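Long-range contact in Baccell_00875 (Bacteroides cellulosilyticus DSM 14838, PDB 5NO8), which probably acts as a polysaccharide lyase that removes rhamnose caps from complex arabinogalactan proteins by cleaving at glucuronic acid: residues N69-K81 with P136-F148. Sequence-based numbering, arbitrary orientation.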
loop_
_atom_site.group_PDB
_atom_site.type_symbol
_atom_site.label_atom_id
_atom_site.label_comp_id
_atom_site.label_asym_id
_atom_site.label_seq_id
_atom_site.Cartn_x
_atom_site.Cartn_y
_atom_site.Cartn_z
ATOM N N ASN A 69 10.878 25.211 -4.923
ATOM C CA ASN A 69 9.464 25.472 -4.606
ATOM C C ASN A 69 8.825 24.385 -3.729
ATOM O O ASN A 69 7.808 24.669 -3.066
ATOM C CB ASN A 69 8.654 25.631 -5.875
ATOM C CG ASN A 69 8.519 24.341 -6.629
ATOM O OD1 ASN A 69 9.476 23.894 -7.248
ATOM N ND2 ASN A 69 7.341 23.702 -6.536
ATOM N N TYR A 70 9.436 23.183 -3.721
ATOM C CA TYR A 70 8.968 22.032 -2.932
ATOM C C TYR A 70 9.600 21.874 -1.557
ATOM O O TYR A 70 9.376 20.866 -0.866
ATOM C CB TYR A 70 9.191 20.736 -3.718
ATOM C CG TYR A 70 8.284 20.571 -4.897
ATOM C CD1 TYR A 70 6.894 20.526 -4.719
ATOM C CD2 TYR A 70 8.780 20.393 -6.171
ATOM C CE1 TYR A 70 6.043 20.357 -5.789
ATOM C CE2 TYR A 70 7.926 20.214 -7.264
ATOM C CZ TYR A 70 6.561 20.181 -7.052
ATOM O OH TYR A 70 5.720 19.984 -8.092
ATOM N N GLY A 71 10.376 22.861 -1.131
ATOM C CA GLY A 71 10.968 22.832 0.197
ATOM C C GLY A 71 9.948 22.649 1.315
ATOM O O GLY A 71 8.856 23.200 1.266
ATOM N N TRP A 72 10.334 21.883 2.320
ATOM C CA TRP A 72 9.510 21.662 3.516
ATOM C C TRP A 72 9.093 22.988 4.116
ATOM O O TRP A 72 9.943 23.862 4.431
ATOM C CB TRP A 72 10.308 20.865 4.550
ATOM C CG TRP A 72 9.604 20.628 5.819
ATOM C CD1 TRP A 72 9.256 21.564 6.745
ATOM C CD2 TRP A 72 9.191 19.378 6.346
ATOM N NE1 TRP A 72 8.640 20.979 7.810
ATOM C CE2 TRP A 72 8.608 19.629 7.600
ATOM C CE3 TRP A 72 9.277 18.057 5.896
ATOM C CZ2 TRP A 72 8.050 18.620 8.379
ATOM C CZ3 TRP A 72 8.748 17.052 6.694
ATOM C CH2 TRP A 72 8.138 17.338 7.905
ATOM N N GLY A 73 7.791 23.176 4.301
ATOM C CA GLY A 73 7.312 24.408 4.912
ATOM C C GLY A 73 6.803 25.439 3.933
ATOM O O GLY A 73 6.121 26.399 4.344
ATOM N N LEU A 74 7.122 25.268 2.653
ATOM C CA LEU A 74 6.493 26.006 1.601
ATOM C C LEU A 74 5.139 25.368 1.318
ATOM O O LEU A 74 4.805 24.320 1.874
ATOM C CB LEU A 74 7.355 26.086 0.355
ATOM C CG LEU A 74 8.753 26.676 0.606
ATOM C CD1 LEU A 74 9.472 26.753 -0.727
ATOM C CD2 LEU A 74 8.710 28.020 1.329
ATOM N N GLY A 75 4.332 26.034 0.520
ATOM C CA GLY A 75 2.984 25.503 0.276
ATOM C C GLY A 75 2.199 26.355 -0.664
ATOM O O GLY A 75 2.759 27.180 -1.394
ATOM N N TYR A 76 0.890 26.145 -0.650
ATOM C CA TYR A 76 -0.011 26.777 -1.592
ATOM C C TYR A 76 -1.441 26.801 -1.094
ATOM O O TYR A 76 -1.802 26.111 -0.153
ATOM C CB TYR A 76 0.069 26.058 -2.964
ATOM C CG TYR A 76 -0.194 24.568 -2.886
ATOM C CD1 TYR A 76 -1.484 24.072 -2.894
ATOM C CD2 TYR A 76 0.860 23.651 -2.799
ATOM C CE1 TYR A 76 -1.715 22.708 -2.820
ATOM C CE2 TYR A 76 0.638 22.278 -2.699
ATOM C CZ TYR A 76 -0.662 21.817 -2.732
ATOM O OH TYR A 76 -0.899 20.478 -2.648
ATOM N N PHE A 77 -2.253 27.632 -1.734
ATOM C CA PHE A 77 -3.671 27.703 -1.439
ATOM C C PHE A 77 -4.344 28.389 -2.599
ATOM O O PHE A 77 -3.706 29.127 -3.373
ATOM C CB PHE A 77 -3.946 28.460 -0.128
ATOM C CG PHE A 77 -3.398 29.860 -0.118
ATOM C CD1 PHE A 77 -4.086 30.886 -0.733
ATOM C CD2 PHE A 77 -2.176 30.143 0.465
ATOM C CE1 PHE A 77 -3.583 32.186 -0.748
ATOM C CE2 PHE A 77 -1.680 31.442 0.452
ATOM C CZ PHE A 77 -2.379 32.451 -0.157
ATOM N N THR A 78 -5.630 28.133 -2.731
ATOM C CA THR A 78 -6.457 28.837 -3.684
ATOM C C THR A 78 -7.340 29.790 -2.922
ATOM O O THR A 78 -8.161 29.355 -2.119
ATOM C CB THR A 78 -7.271 27.848 -4.519
ATOM O OG1 THR A 78 -6.368 27.013 -5.252
ATOM C CG2 THR A 78 -8.208 28.575 -5.479
ATOM N N VAL A 79 -7.237 31.078 -3.216
ATOM C CA VAL A 79 -7.992 32.089 -2.511
ATOM C C VAL A 79 -9.155 32.545 -3.386
ATOM O O VAL A 79 -9.006 32.823 -4.580
ATOM C CB VAL A 79 -7.129 33.249 -1.968
ATOM C CG1 VAL A 79 -6.325 33.912 -3.024
ATOM C CG2 VAL A 79 -7.993 34.274 -1.246
ATOM N N VAL A 80 -10.315 32.576 -2.769
ATOM C CA VAL A 80 -11.545 32.921 -3.446
ATOM C C VAL A 80 -12.250 34.059 -2.734
ATOM O O VAL A 80 -12.500 33.999 -1.524
ATOM C CB VAL A 80 -12.485 31.704 -3.485
ATOM C CG1 VAL A 80 -13.829 32.095 -4.092
ATOM C CG2 VAL A 80 -11.854 30.578 -4.285
ATOM N N LYS A 81 -12.577 35.108 -3.496
ATOM C CA LYS A 81 -13.319 36.267 -3.029
ATOM C C LYS A 81 -14.334 36.535 -4.103
ATOM O O LYS A 81 -13.990 37.066 -5.163
ATOM C CB LYS A 81 -12.419 37.504 -2.896
ATOM C CG LYS A 81 -11.437 37.481 -1.758
ATOM C CD LYS A 81 -10.852 38.875 -1.490
ATOM C CE LYS A 81 -10.119 39.448 -2.679
ATOM N NZ LYS A 81 -9.174 40.540 -2.277
ATOM N N PRO A 136 -13.905 39.083 3.665
ATOM C CA PRO A 136 -13.700 37.656 3.924
ATOM C C PRO A 136 -13.152 36.921 2.693
ATOM O O PRO A 136 -13.467 37.282 1.568
ATOM C CB PRO A 136 -15.103 37.136 4.303
ATOM C CG PRO A 136 -15.928 38.364 4.569
ATOM C CD PRO A 136 -15.325 39.473 3.773
ATOM N N VAL A 137 -12.312 35.923 2.945
ATOM C CA VAL A 137 -11.787 35.060 1.899
ATOM C C VAL A 137 -12.090 33.609 2.250
ATOM O O VAL A 137 -12.161 33.239 3.432
ATOM C CB VAL A 137 -10.267 35.224 1.712
ATOM C CG1 VAL A 137 -9.925 36.685 1.387
ATOM C CG2 VAL A 137 -9.484 34.774 2.932
ATOM N N SER A 138 -12.258 32.795 1.207
ATOM C CA SER A 138 -12.308 31.345 1.339
ATOM C C SER A 138 -11.011 30.787 0.771
ATOM O O SER A 138 -10.533 31.256 -0.259
ATOM C CB SER A 138 -13.505 30.769 0.624
ATOM O OG SER A 138 -14.721 31.198 1.212
ATOM N N LEU A 139 -10.384 29.871 1.480
ATOM C CA LEU A 139 -9.167 29.228 0.997
ATOM C C LEU A 139 -9.502 27.772 0.731
ATOM O O LEU A 139 -10.040 27.105 1.618
ATOM C CB LEU A 139 -8.035 29.295 2.037
ATOM C CG LEU A 139 -7.622 30.729 2.466
ATOM C CD1 LEU A 139 -6.448 30.701 3.434
ATOM C CD2 LEU A 139 -7.306 31.579 1.234
ATOM N N TYR A 140 -9.185 27.298 -0.466
ATOM C CA TYR A 140 -9.386 25.929 -0.833
ATOM C C TYR A 140 -8.044 25.307 -1.206
ATOM O O TYR A 140 -7.126 26.003 -1.671
ATOM C CB TYR A 140 -10.318 25.859 -2.021
ATOM C CG TYR A 140 -11.712 26.330 -1.782
ATOM C CD1 TYR A 140 -12.688 25.449 -1.295
ATOM C CD2 TYR A 140 -12.093 27.640 -2.017
ATOM C CE1 TYR A 140 -13.981 25.863 -1.111
ATOM C CE2 TYR A 140 -13.397 28.066 -1.815
ATOM C CZ TYR A 140 -14.332 27.159 -1.347
ATOM O OH TYR A 140 -15.629 27.541 -1.175
ATOM N N ASP A 141 -7.929 23.986 -1.040
ATOM C CA ASP A 141 -6.701 23.265 -1.400
ATOM C C ASP A 141 -5.470 23.954 -0.807
ATOM O O ASP A 141 -4.517 24.328 -1.501
ATOM C CB ASP A 141 -6.611 23.097 -2.918
ATOM C CG ASP A 141 -7.416 21.898 -3.410
ATOM O OD1 ASP A 141 -8.420 21.552 -2.723
ATOM O OD2 ASP A 141 -7.020 21.267 -4.431
ATOM N N VAL A 142 -5.537 24.096 0.493
ATOM C CA VAL A 142 -4.475 24.689 1.301
ATOM C C VAL A 142 -3.562 23.529 1.720
ATOM O O VAL A 142 -4.042 22.548 2.276
ATOM C CB VAL A 142 -5.034 25.348 2.580
ATOM C CG1 VAL A 142 -3.904 26.020 3.371
ATOM C CG2 VAL A 142 -6.147 26.320 2.230
ATOM N N ALA A 143 -2.266 23.635 1.437
ATOM C CA ALA A 143 -1.347 22.532 1.750
ATOM C C ALA A 143 0.050 23.019 2.050
ATOM O O ALA A 143 0.452 24.066 1.579
ATOM C CB ALA A 143 -1.327 21.498 0.629
ATOM N N VAL A 144 0.756 22.261 2.896
ATOM C CA VAL A 144 2.147 22.528 3.209
ATOM C C VAL A 144 2.949 21.355 2.639
ATOM O O VAL A 144 2.632 20.177 2.891
ATOM C CB VAL A 144 2.371 22.650 4.722
ATOM C CG1 VAL A 144 3.853 22.828 5.071
ATOM C CG2 VAL A 144 1.558 23.784 5.297
ATOM N N TYR A 145 4.007 21.655 1.888
ATOM C CA TYR A 145 4.908 20.602 1.429
ATOM C C TYR A 145 5.679 19.987 2.593
ATOM O O TYR A 145 6.230 20.701 3.433
ATOM C CB TYR A 145 5.900 21.137 0.403
ATOM C CG TYR A 145 5.286 21.598 -0.862
ATOM C CD1 TYR A 145 4.608 20.711 -1.687
ATOM C CD2 TYR A 145 5.397 22.914 -1.265
ATOM C CE1 TYR A 145 4.041 21.126 -2.885
ATOM C CE2 TYR A 145 4.852 23.342 -2.449
ATOM C CZ TYR A 145 4.198 22.452 -3.279
ATOM O OH TYR A 145 3.659 22.914 -4.464
ATOM N N THR A 146 5.696 18.648 2.633
ATOM C CA THR A 146 6.442 17.877 3.628
ATOM C C THR A 146 7.148 16.776 2.837
ATOM O O THR A 146 6.676 15.625 2.790
ATOM C CB THR A 146 5.542 17.306 4.745
ATOM O OG1 THR A 146 4.547 16.461 4.160
ATOM C CG2 THR A 146 4.896 18.416 5.570
ATOM N N PRO A 147 8.253 17.127 2.163
ATOM C CA PRO A 147 8.864 16.216 1.182
ATOM C C PRO A 147 9.701 15.132 1.845
ATOM O O PRO A 147 10.908 15.095 1.683
ATOM C CB PRO A 147 9.688 17.149 0.301
ATOM C CG PRO A 147 10.048 18.273 1.209
ATOM C CD PRO A 147 8.869 18.460 2.120
ATOM N N PHE A 148 9.026 14.244 2.569
ATOM C CA PHE A 148 9.679 13.090 3.225
ATOM C C PHE A 148 10.417 12.266 2.168
ATOM O O PHE A 148 9.934 12.105 1.026
ATOM C CB PHE A 148 8.668 12.203 3.961
ATOM C CG PHE A 148 8.063 12.829 5.180
ATOM C CD1 PHE A 148 8.722 12.789 6.402
ATOM C CD2 PHE A 148 6.805 13.426 5.113
ATOM C CE1 PHE A 148 8.158 13.360 7.544
ATOM C CE2 PHE A 148 6.247 14.011 6.238
ATOM C CZ PHE A 148 6.920 13.981 7.446
HETATM O O HOH W 1 4.983 25.052 -5.291
HETATM O O HOH W 2 -4.342 25.548 -4.017
HETATM O O HOH W 3 -14.932 33.500 -0.281
#
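Strand 75-81 pairs antiparallel with 137-145, Tyr76 and Ala143 exchanging both backbone hydrogen bonds at one end, Thr78 with Tyr140 and Val80 with Ser138 at the other. Between them the register slips by one residue, a beta bulge at which Asp141, with both backbone angles positive, turns the chain. A side chain on Gly75 would strike Ala143 O, which explains the glycine there. Beyond the strand, the type II turn from Gly71 to Leu74, with Gly73 at its third position, where a CB would press on the carbonyl before it, is tied on by Gly73 N to Tyr145 O (3.1 Å) and Tyr145 N to Leu74 O (2.8 Å).

Tyr145 points toward segment 69-81, its ring lying among Tyr70, Leu74 and Tyr76. Tyr70 points its edge at one face of that ring, CD1 lying 3.4 Å from Tyr145 CE1 with the planes at 79°, a T-shaped pair. Tyr76 takes the cramped position between its own N and C (chi1 55°), which brings its ring over the small Ala143, CZ 3.4 Å from CB, and its CD2 3.3 Å from Tyr145 OH. A water lies 2.6 Å from Tyr145 OH and accepts a hydrogen bond from Asn69 ND2. With Tyr145 cut back to an alanine, the edge of Tyr70 and the CD2 side of Tyr76 would probably lose their aromatic partner, and the water one of its anchors.

Trp72 offers one face to Thr146 CB in a CH-pi contact and its edge to the face of Phe148, CH2 to CZ 3.6 Å. On the other side of the paired strands from Tyr76, branched Val79 packs its CB against Leu139 CD2 (3.6 Å).

Phe77 and Leu139 also rest on strand 110-119 of the second sheet, whereas Tyr76 turns to strand 217-221 and hydrogen-bonds Glu201. Backbone bonds from Gly75, Phe77 and Val79 join the other edge of 75-81 to strand 84-90, placing it between 84-90 and 137-145 in the mixed sheet of the N-terminal beta-rich region.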